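Local coordinates for MdbA protein (Corynebacterium diphtheriae, PDB 5C00), which acts as a thiol-disulfide oxidoreductase of the DsbA family, probably forming disulfides in exported proteins, and is essential for viability, pilus assembly and toxin production, at residues N96-G101 / G160-F165; F49-S54 / N118-L123; V28-I33 / N81-N86. One frame throughout, in Å; residues are numbered along the deposited sequence.

In the fold
Contact 3 opens first, at the hairpin 28-33, and closes when strand 78-85 pairs beside it. Before that closure the chain has passed strand 45-52, where contact 2 opens, so contacts 3 and 2 cross. Contact 1 then opens on helix 96-109. Contact 2 closes at 118-123 on helix 113-125, inside the loop of contact 1, which closes last at 160-165, so these two cross, while contact 3 precedes contact 1. Contact 3 joins hairpin 25-36 to strand 78-85, contact 2 ties the sheet to helix 113-125, and contact 1 joins helices 96-109 and 162-180. Hydrogen bonds of Ser97 with Asp52 and Ser54, and of Thr98 with Asn86, tie contact 1 to contacts 2 and 3.

Contact 1 of 3, residues N96-G101 / G160-F165; sequences NSTKAG and GAKEDF
Phe165 of helix 162-180 lies on the backbone of Thr98 and Gly101 in a buried helix-helix contact near the N-terminal ends of helices 96-109 and 162-180. Its first torsion, anti to the backbone N (chi1 175°), carries CG toward helix 96-109. One ring face rests on the first turns of that helix: CD1 is 3.4 Å from Gly101 C, CE1 is 3.4 Å from Gly101 CA, and Thr98 O stands over the same face toward the rim. Gly101 has no side chain to hold the ring off, hence this close approach to main-chain atoms. Across the ring from CD1 and CE1, but on the same side of its plane, CE2 comes within 3.7 Å of Thr98 CA, and the methyl Thr98 CG2 packs 3.9 Å from CD2. The hydroxyl of Thr98 has its own partner, Asn86 ND2.

Beside the ring, the extended chain of Lys162 crosses Lys99. The two ammonium groups stand close, Lys99 NZ to Lys162 NZ 4.5 Å, a repulsion probably offset by Asp94, whose OD1 makes a salt bridge to both; Lys162 also pairs with Asp136. The 58 residues between the segments contain helices and no strand, consistent with the helical insertion of DsbA-like proteins, and the contact joins helix 96-109 to helix 162-180 across it.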
# COMPACT_ATOMS: atom_id res chain seq x y z
N ASN A 96 1.23 -13.61 -5.54
CA ASN A 96 2.02 -12.42 -5.56
C ASN A 96 1.32 -11.30 -4.79
O ASN A 96 1.96 -10.57 -4.13
CB ASN A 96 2.20 -11.96 -7.00
CG ASN A 96 3.12 -10.79 -7.11
OD1 ASN A 96 4.34 -10.94 -6.99
ND2 ASN A 96 2.57 -9.60 -7.28
N SER A 97 -0.01 -11.16 -4.92
CA SER A 97 -0.71 -10.05 -4.25
C SER A 97 -0.58 -10.19 -2.73
O SER A 97 -0.39 -9.20 -1.99
CB SER A 97 -2.21 -10.05 -4.66
OG SER A 97 -2.37 -9.84 -6.09
N THR A 98 -0.65 -11.42 -2.25
CA THR A 98 -0.47 -11.66 -0.80
C THR A 98 0.96 -11.47 -0.36
O THR A 98 1.20 -10.87 0.69
CB THR A 98 -0.99 -13.03 -0.37
OG1 THR A 98 -2.37 -13.14 -0.72
CG2 THR A 98 -0.82 -13.20 1.19
N LYS A 99 1.90 -12.02 -1.10
CA LYS A 99 3.32 -11.85 -0.74
C LYS A 99 3.75 -10.38 -0.67
O LYS A 99 4.38 -9.92 0.31
CB LYS A 99 4.21 -12.65 -1.69
CG LYS A 99 4.18 -14.13 -1.44
CD LYS A 99 5.05 -14.87 -2.46
CE LYS A 99 5.22 -16.33 -2.04
NZ LYS A 99 3.97 -17.11 -2.23
N ALA A 100 3.39 -9.60 -1.69
CA ALA A 100 3.72 -8.18 -1.76
C ALA A 100 2.96 -7.42 -0.67
O ALA A 100 3.53 -6.58 0.05
CB ALA A 100 3.34 -7.67 -3.14
N GLY A 101 1.67 -7.70 -0.54
CA GLY A 101 0.82 -6.98 0.39
C GLY A 101 1.21 -7.27 1.82
O GLY A 101 1.29 -6.37 2.64
N GLY A 160 5.36 -13.56 8.47
CA GLY A 160 4.73 -13.19 9.73
C GLY A 160 3.51 -12.29 9.68
O GLY A 160 2.66 -12.38 10.57
N ALA A 161 3.39 -11.42 8.67
CA ALA A 161 2.24 -10.59 8.58
C ALA A 161 1.17 -11.16 7.62
O ALA A 161 0.18 -10.50 7.36
CB ALA A 161 2.61 -9.15 8.18
N LYS A 162 1.34 -12.38 7.11
CA LYS A 162 0.41 -12.90 6.10
C LYS A 162 -0.96 -13.18 6.64
O LYS A 162 -1.97 -12.85 6.04
CB LYS A 162 0.96 -14.15 5.43
CG LYS A 162 2.14 -13.86 4.50
CD LYS A 162 2.41 -15.04 3.60
CE LYS A 162 3.65 -14.84 2.75
NZ LYS A 162 4.10 -16.12 2.17
N GLU A 163 -1.01 -13.79 7.82
CA GLU A 163 -2.29 -14.12 8.37
C GLU A 163 -3.13 -12.85 8.58
O GLU A 163 -4.31 -12.82 8.24
CB GLU A 163 -2.12 -14.92 9.67
CG GLU A 163 -1.46 -16.30 9.48
CD GLU A 163 0.08 -16.27 9.29
OE1 GLU A 163 0.75 -15.19 9.47
OE2 GLU A 163 0.64 -17.35 8.95
N ASP A 164 -2.56 -11.81 9.16
CA ASP A 164 -3.29 -10.57 9.32
C ASP A 164 -3.56 -9.85 8.00
O ASP A 164 -4.67 -9.31 7.77
CB ASP A 164 -2.61 -9.65 10.29
CG ASP A 164 -2.97 -9.97 11.72
OD1 ASP A 164 -3.93 -10.70 11.94
OD2 ASP A 164 -2.29 -9.49 12.62
N PHE A 165 -2.62 -9.91 7.09
CA PHE A 165 -2.88 -9.35 5.78
C PHE A 165 -4.13 -10.00 5.12
O PHE A 165 -4.95 -9.31 4.58
CB PHE A 165 -1.70 -9.55 4.86
CG PHE A 165 -2.00 -9.09 3.49
CD1 PHE A 165 -1.88 -7.73 3.17
CD2 PHE A 165 -2.41 -9.96 2.54
CE1 PHE A 165 -2.23 -7.28 1.92
CE2 PHE A 165 -2.72 -9.52 1.28
CZ PHE A 165 -2.65 -8.18 0.99

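Contact 2 of 3, residues F49-S54 / N118-L123; sequences FYEDFS and NYRALL
A salt bridge between Glu51 and Arg120 is buried in the middle of the protein, joining strand 45-52 to helix 113-125. Arg120 grips the carboxylate side-on with two nitrogens, one to each oxygen. NE gives the straighter bond, 2.8 Å to Glu51 OE1 at 168° and in the guanidinium plane; NH2 reaches Glu51 OE2 at 2.9 Å, tilted from that plane. Both oxygens receive on their syn lone pairs, and the carboxylate and guanidinium planes lie only 26° apart. Glu51 CG occupies the crowded position between backbone N and carbonyl carbon (chi1 60°), and the chain extended beyond it carries the carboxylate toward helix 113-125, where the Arg120 chain, extended from CG to NE, meets it. A second acid, Asp66, takes NH1, so the buried guanidinium is held by two carboxylates, which would probably favour its charged form.

Next along the segments, Phe53 and Leu123 make an apolar contact: CD1 and CE1 of the Phe53 ring both lie 3.7 Å from Leu123 CB, and Arg120 O sits in the ring plane at its edge. A water bridges the two backbones, donating to Phe53 O (2.7 Å) and Leu123 O (2.9 Å). Within 49-54, Asp52 OD1 accepts from Ser54 N at 2.9 Å, forming an Asx turn just before Cys55. Glu51 also touches the CxxC motif of Cys55 and Cys58, probably the redox-active pair. This is consistent with the buried acid near the CxxC of thioredoxin-fold oxidoreductases such as DsbA.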
# COMPACT_ATOMS: atom_id res chain seq x y z
N PHE A 49 -8.92 4.00 -0.19
CA PHE A 49 -8.24 3.76 -1.44
C PHE A 49 -7.93 2.28 -1.48
O PHE A 49 -7.14 1.77 -0.69
CB PHE A 49 -7.00 4.63 -1.49
CG PHE A 49 -6.23 4.59 -2.78
CD1 PHE A 49 -6.69 3.95 -3.92
CD2 PHE A 49 -4.99 5.24 -2.84
CE1 PHE A 49 -5.94 3.94 -5.08
CE2 PHE A 49 -4.24 5.23 -4.00
CZ PHE A 49 -4.72 4.58 -5.12
N TYR A 50 -8.57 1.60 -2.41
CA TYR A 50 -8.46 0.14 -2.56
C TYR A 50 -7.47 -0.17 -3.67
O TYR A 50 -7.60 0.35 -4.77
CB TYR A 50 -9.80 -0.47 -2.86
CG TYR A 50 -10.84 -0.34 -1.76
CD1 TYR A 50 -11.61 0.81 -1.64
CD2 TYR A 50 -11.05 -1.38 -0.84
CE1 TYR A 50 -12.56 0.95 -0.63
CE2 TYR A 50 -12.01 -1.27 0.15
CZ TYR A 50 -12.74 -0.09 0.27
OH TYR A 50 -13.72 -0.02 1.23
N GLU A 51 -6.49 -1.01 -3.36
CA GLU A 51 -5.55 -1.42 -4.39
C GLU A 51 -5.09 -2.83 -4.13
O GLU A 51 -5.30 -3.41 -3.04
CB GLU A 51 -4.38 -0.43 -4.55
CG GLU A 51 -3.56 -0.21 -3.35
CD GLU A 51 -2.51 0.96 -3.42
OE1 GLU A 51 -1.86 1.12 -2.39
OE2 GLU A 51 -2.37 1.72 -4.42
N ASP A 52 -4.48 -3.39 -5.15
CA ASP A 52 -3.89 -4.76 -5.10
C ASP A 52 -2.49 -4.66 -5.74
O ASP A 52 -2.32 -4.05 -6.81
CB ASP A 52 -4.88 -5.70 -5.80
CG ASP A 52 -4.43 -7.18 -5.84
OD1 ASP A 52 -3.29 -7.49 -6.25
OD2 ASP A 52 -5.27 -8.04 -5.53
N PHE A 53 -1.49 -5.25 -5.11
CA PHE A 53 -0.11 -5.16 -5.63
C PHE A 53 0.13 -5.90 -6.98
O PHE A 53 1.18 -5.72 -7.58
CB PHE A 53 0.88 -5.62 -4.61
CG PHE A 53 1.21 -4.56 -3.59
CD1 PHE A 53 2.13 -3.55 -3.91
CD2 PHE A 53 0.64 -4.59 -2.31
CE1 PHE A 53 2.46 -2.58 -3.00
CE2 PHE A 53 0.96 -3.59 -1.42
CZ PHE A 53 1.88 -2.61 -1.73
N SER A 54 -0.84 -6.68 -7.47
CA SER A 54 -0.69 -7.29 -8.78
C SER A 54 -1.51 -6.57 -9.86
O SER A 54 -1.60 -7.06 -10.98
CB SER A 54 -1.08 -8.76 -8.75
OG SER A 54 -0.27 -9.43 -7.80
N ASN A 118 8.25 4.25 0.35
CA ASN A 118 9.13 3.93 -0.76
C ASN A 118 9.06 2.48 -1.20
O ASN A 118 9.22 2.18 -2.38
CB ASN A 118 10.56 4.33 -0.40
CG ASN A 118 10.75 5.83 -0.48
OD1 ASN A 118 10.81 6.40 -1.58
ND2 ASN A 118 10.74 6.49 0.67
N TYR A 119 8.78 1.59 -0.25
CA TYR A 119 8.62 0.17 -0.53
C TYR A 119 7.37 -0.07 -1.34
O TYR A 119 7.42 -0.73 -2.37
CB TYR A 119 8.57 -0.60 0.76
CG TYR A 119 8.65 -2.08 0.62
CD1 TYR A 119 9.75 -2.68 0.07
CD2 TYR A 119 7.65 -2.88 1.05
CE1 TYR A 119 9.87 -4.05 -0.04
CE2 TYR A 119 7.75 -4.27 0.94
CZ TYR A 119 8.87 -4.85 0.44
OH TYR A 119 8.97 -6.24 0.37
N ARG A 120 6.26 0.54 -0.95
CA ARG A 120 5.01 0.46 -1.75
C ARG A 120 5.24 0.95 -3.18
O ARG A 120 4.79 0.29 -4.14
CB ARG A 120 3.90 1.31 -1.08
CG ARG A 120 2.68 1.56 -1.97
CD ARG A 120 1.60 2.34 -1.22
NE ARG A 120 0.48 2.66 -2.12
CZ ARG A 120 0.46 3.70 -2.97
NH1 ARG A 120 1.50 4.50 -3.06
NH2 ARG A 120 -0.59 3.92 -3.78
N ALA A 121 5.88 2.11 -3.30
CA ALA A 121 6.11 2.71 -4.62
C ALA A 121 6.91 1.72 -5.49
O ALA A 121 6.61 1.55 -6.67
CB ALA A 121 6.83 4.04 -4.51
N LEU A 122 7.96 1.14 -4.94
CA LEU A 122 8.78 0.20 -5.69
C LEU A 122 8.02 -1.06 -6.14
O LEU A 122 8.08 -1.45 -7.32
CB LEU A 122 10.03 -0.17 -4.87
CG LEU A 122 11.03 -1.12 -5.53
CD1 LEU A 122 11.31 -0.72 -6.94
CD2 LEU A 122 12.33 -1.13 -4.72
N LEU A 123 7.29 -1.67 -5.24
CA LEU A 123 6.52 -2.84 -5.58
C LEU A 123 5.49 -2.58 -6.67
O LEU A 123 5.32 -3.42 -7.53
CB LEU A 123 5.82 -3.43 -4.34
CG LEU A 123 6.76 -3.89 -3.21
CD1 LEU A 123 5.91 -4.57 -2.16
CD2 LEU A 123 7.90 -4.78 -3.64
O HOH W 1 3.84 -5.88 -7.04

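Contact 3 of 3, residues V28-I33 / N81-N86; sequences VTDSAI and NLRILN
Arg83 reaches from strand 78-85 across to the hairpin turn at Asp30, passing Ala32 on the way. From CB the chain turns to put CG anti to the carbonyl carbon (chi1 -67°), 4.1 Å from Ala32 CB. It then runs extended to NE, which makes a salt bridge to Asp48. The guanidinium has Ala32 CB over one face, 3.9 Å from CZ. NH1 donates to Asp30 O at 2.9 Å, nearly straight at 164° and in the plane of the group, and also hydrogen-bonds Asn172 OD1 of helix 162-180. NH2 makes the looser bond, 3.1 Å to Asp30 OD2, which it meets from above the carboxylate plane.

Asp30 is the second residue of a type I' turn, Thr29 to Ala32, that joins strands 25-29 and 32-36. Just past the turn, Ile33 and Leu82 form an antiparallel hydrogen-bonded pair, with Ile33 N to Leu82 O and Leu82 N to Ile33 O each 2.8 Å. A water continues the pairing, donating to Ser31 O and Leu82 O and accepting from Ile84 N. With all three guanidinium nitrogens bonded, the arginine ties the turn, strand 45-52 and helix 162-180 together, and its charge is probably balanced by Asp30 and Asp48.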
# COMPACT_ATOMS: atom_id res chain seq x y z
N VAL A 28 -1.86 1.45 11.64
CA VAL A 28 -2.54 0.29 11.03
C VAL A 28 -3.78 0.12 11.86
O VAL A 28 -3.69 -0.26 13.04
CB VAL A 28 -1.67 -0.99 11.03
CG1 VAL A 28 -2.46 -2.15 10.43
CG2 VAL A 28 -0.38 -0.79 10.26
N THR A 29 -4.91 0.48 11.28
CA THR A 29 -6.17 0.58 11.99
C THR A 29 -7.30 0.07 11.11
O THR A 29 -7.37 0.45 9.93
CB THR A 29 -6.45 2.04 12.39
OG1 THR A 29 -5.26 2.62 12.96
CG2 THR A 29 -7.59 2.07 13.46
N ASP A 30 -8.19 -0.76 11.68
CA ASP A 30 -9.43 -1.14 11.01
C ASP A 30 -9.17 -1.73 9.62
O ASP A 30 -9.86 -1.37 8.71
CB ASP A 30 -10.40 0.04 10.89
CG ASP A 30 -11.75 -0.36 10.25
OD1 ASP A 30 -12.26 -1.48 10.49
OD2 ASP A 30 -12.32 0.42 9.46
N SER A 31 -8.19 -2.62 9.52
CA SER A 31 -7.77 -3.27 8.25
C SER A 31 -7.10 -2.35 7.21
O SER A 31 -6.85 -2.80 6.10
CB SER A 31 -8.92 -4.00 7.58
OG SER A 31 -9.61 -4.84 8.49
N ALA A 32 -6.83 -1.10 7.56
CA ALA A 32 -6.25 -0.15 6.63
C ALA A 32 -4.88 0.23 7.11
O ALA A 32 -4.57 0.19 8.33
CB ALA A 32 -7.10 1.09 6.54
N ILE A 33 -4.06 0.61 6.15
CA ILE A 33 -2.85 1.29 6.45
C ILE A 33 -3.19 2.75 6.25
O ILE A 33 -3.43 3.19 5.13
CB ILE A 33 -1.68 0.82 5.58
CG1 ILE A 33 -1.35 -0.65 5.86
CG2 ILE A 33 -0.46 1.71 5.82
CD1 ILE A 33 -0.64 -1.38 4.74
N ASN A 81 -6.94 6.00 3.94
CA ASN A 81 -6.98 4.62 4.33
C ASN A 81 -6.66 3.73 3.14
O ASN A 81 -7.52 3.50 2.30
CB ASN A 81 -8.35 4.27 4.89
CG ASN A 81 -8.72 5.16 6.05
OD1 ASN A 81 -8.33 4.90 7.17
ND2 ASN A 81 -9.45 6.22 5.77
N LEU A 82 -5.45 3.17 3.14
CA LEU A 82 -5.03 2.25 2.13
C LEU A 82 -5.57 0.87 2.51
O LEU A 82 -5.21 0.33 3.58
CB LEU A 82 -3.51 2.20 1.97
CG LEU A 82 -2.85 3.48 1.45
CD1 LEU A 82 -1.36 3.32 1.61
CD2 LEU A 82 -3.23 3.73 0.01
N ARG A 83 -6.51 0.40 1.70
CA ARG A 83 -7.23 -0.85 1.92
C ARG A 83 -6.78 -1.84 0.86
O ARG A 83 -7.25 -1.82 -0.30
CB ARG A 83 -8.72 -0.59 1.87
CG ARG A 83 -9.19 0.28 3.06
CD ARG A 83 -10.72 0.30 3.26
NE ARG A 83 -11.01 1.04 4.48
CZ ARG A 83 -10.89 0.55 5.71
NH1 ARG A 83 -10.52 -0.70 5.92
NH2 ARG A 83 -11.11 1.33 6.75
N ILE A 84 -5.79 -2.63 1.27
CA ILE A 84 -5.15 -3.54 0.35
C ILE A 84 -5.88 -4.86 0.19
O ILE A 84 -6.32 -5.52 1.14
CB ILE A 84 -3.65 -3.78 0.71
CG1 ILE A 84 -2.92 -2.46 1.01
CG2 ILE A 84 -2.99 -4.53 -0.43
CD1 ILE A 84 -3.08 -1.41 -0.05
N LEU A 85 -6.03 -5.25 -1.07
CA LEU A 85 -6.75 -6.44 -1.45
C LEU A 85 -5.78 -7.51 -1.98
O LEU A 85 -4.64 -7.21 -2.31
CB LEU A 85 -7.74 -6.09 -2.55
CG LEU A 85 -8.76 -5.00 -2.25
CD1 LEU A 85 -9.47 -4.59 -3.49
CD2 LEU A 85 -9.77 -5.48 -1.20
N ASN A 86 -6.25 -8.77 -2.07
CA ASN A 86 -5.49 -9.83 -2.72
C ASN A 86 -6.36 -10.65 -3.70
O ASN A 86 -6.08 -11.81 -3.99
CB ASN A 86 -4.77 -10.75 -1.71
CG ASN A 86 -5.73 -11.57 -0.87
OD1 ASN A 86 -6.92 -11.41 -1.02
ND2 ASN A 86 -5.19 -12.43 0.05
O HOH W 2 -8.81 2.90 9.35
O HOH W 3 -4.89 -2.45 4.20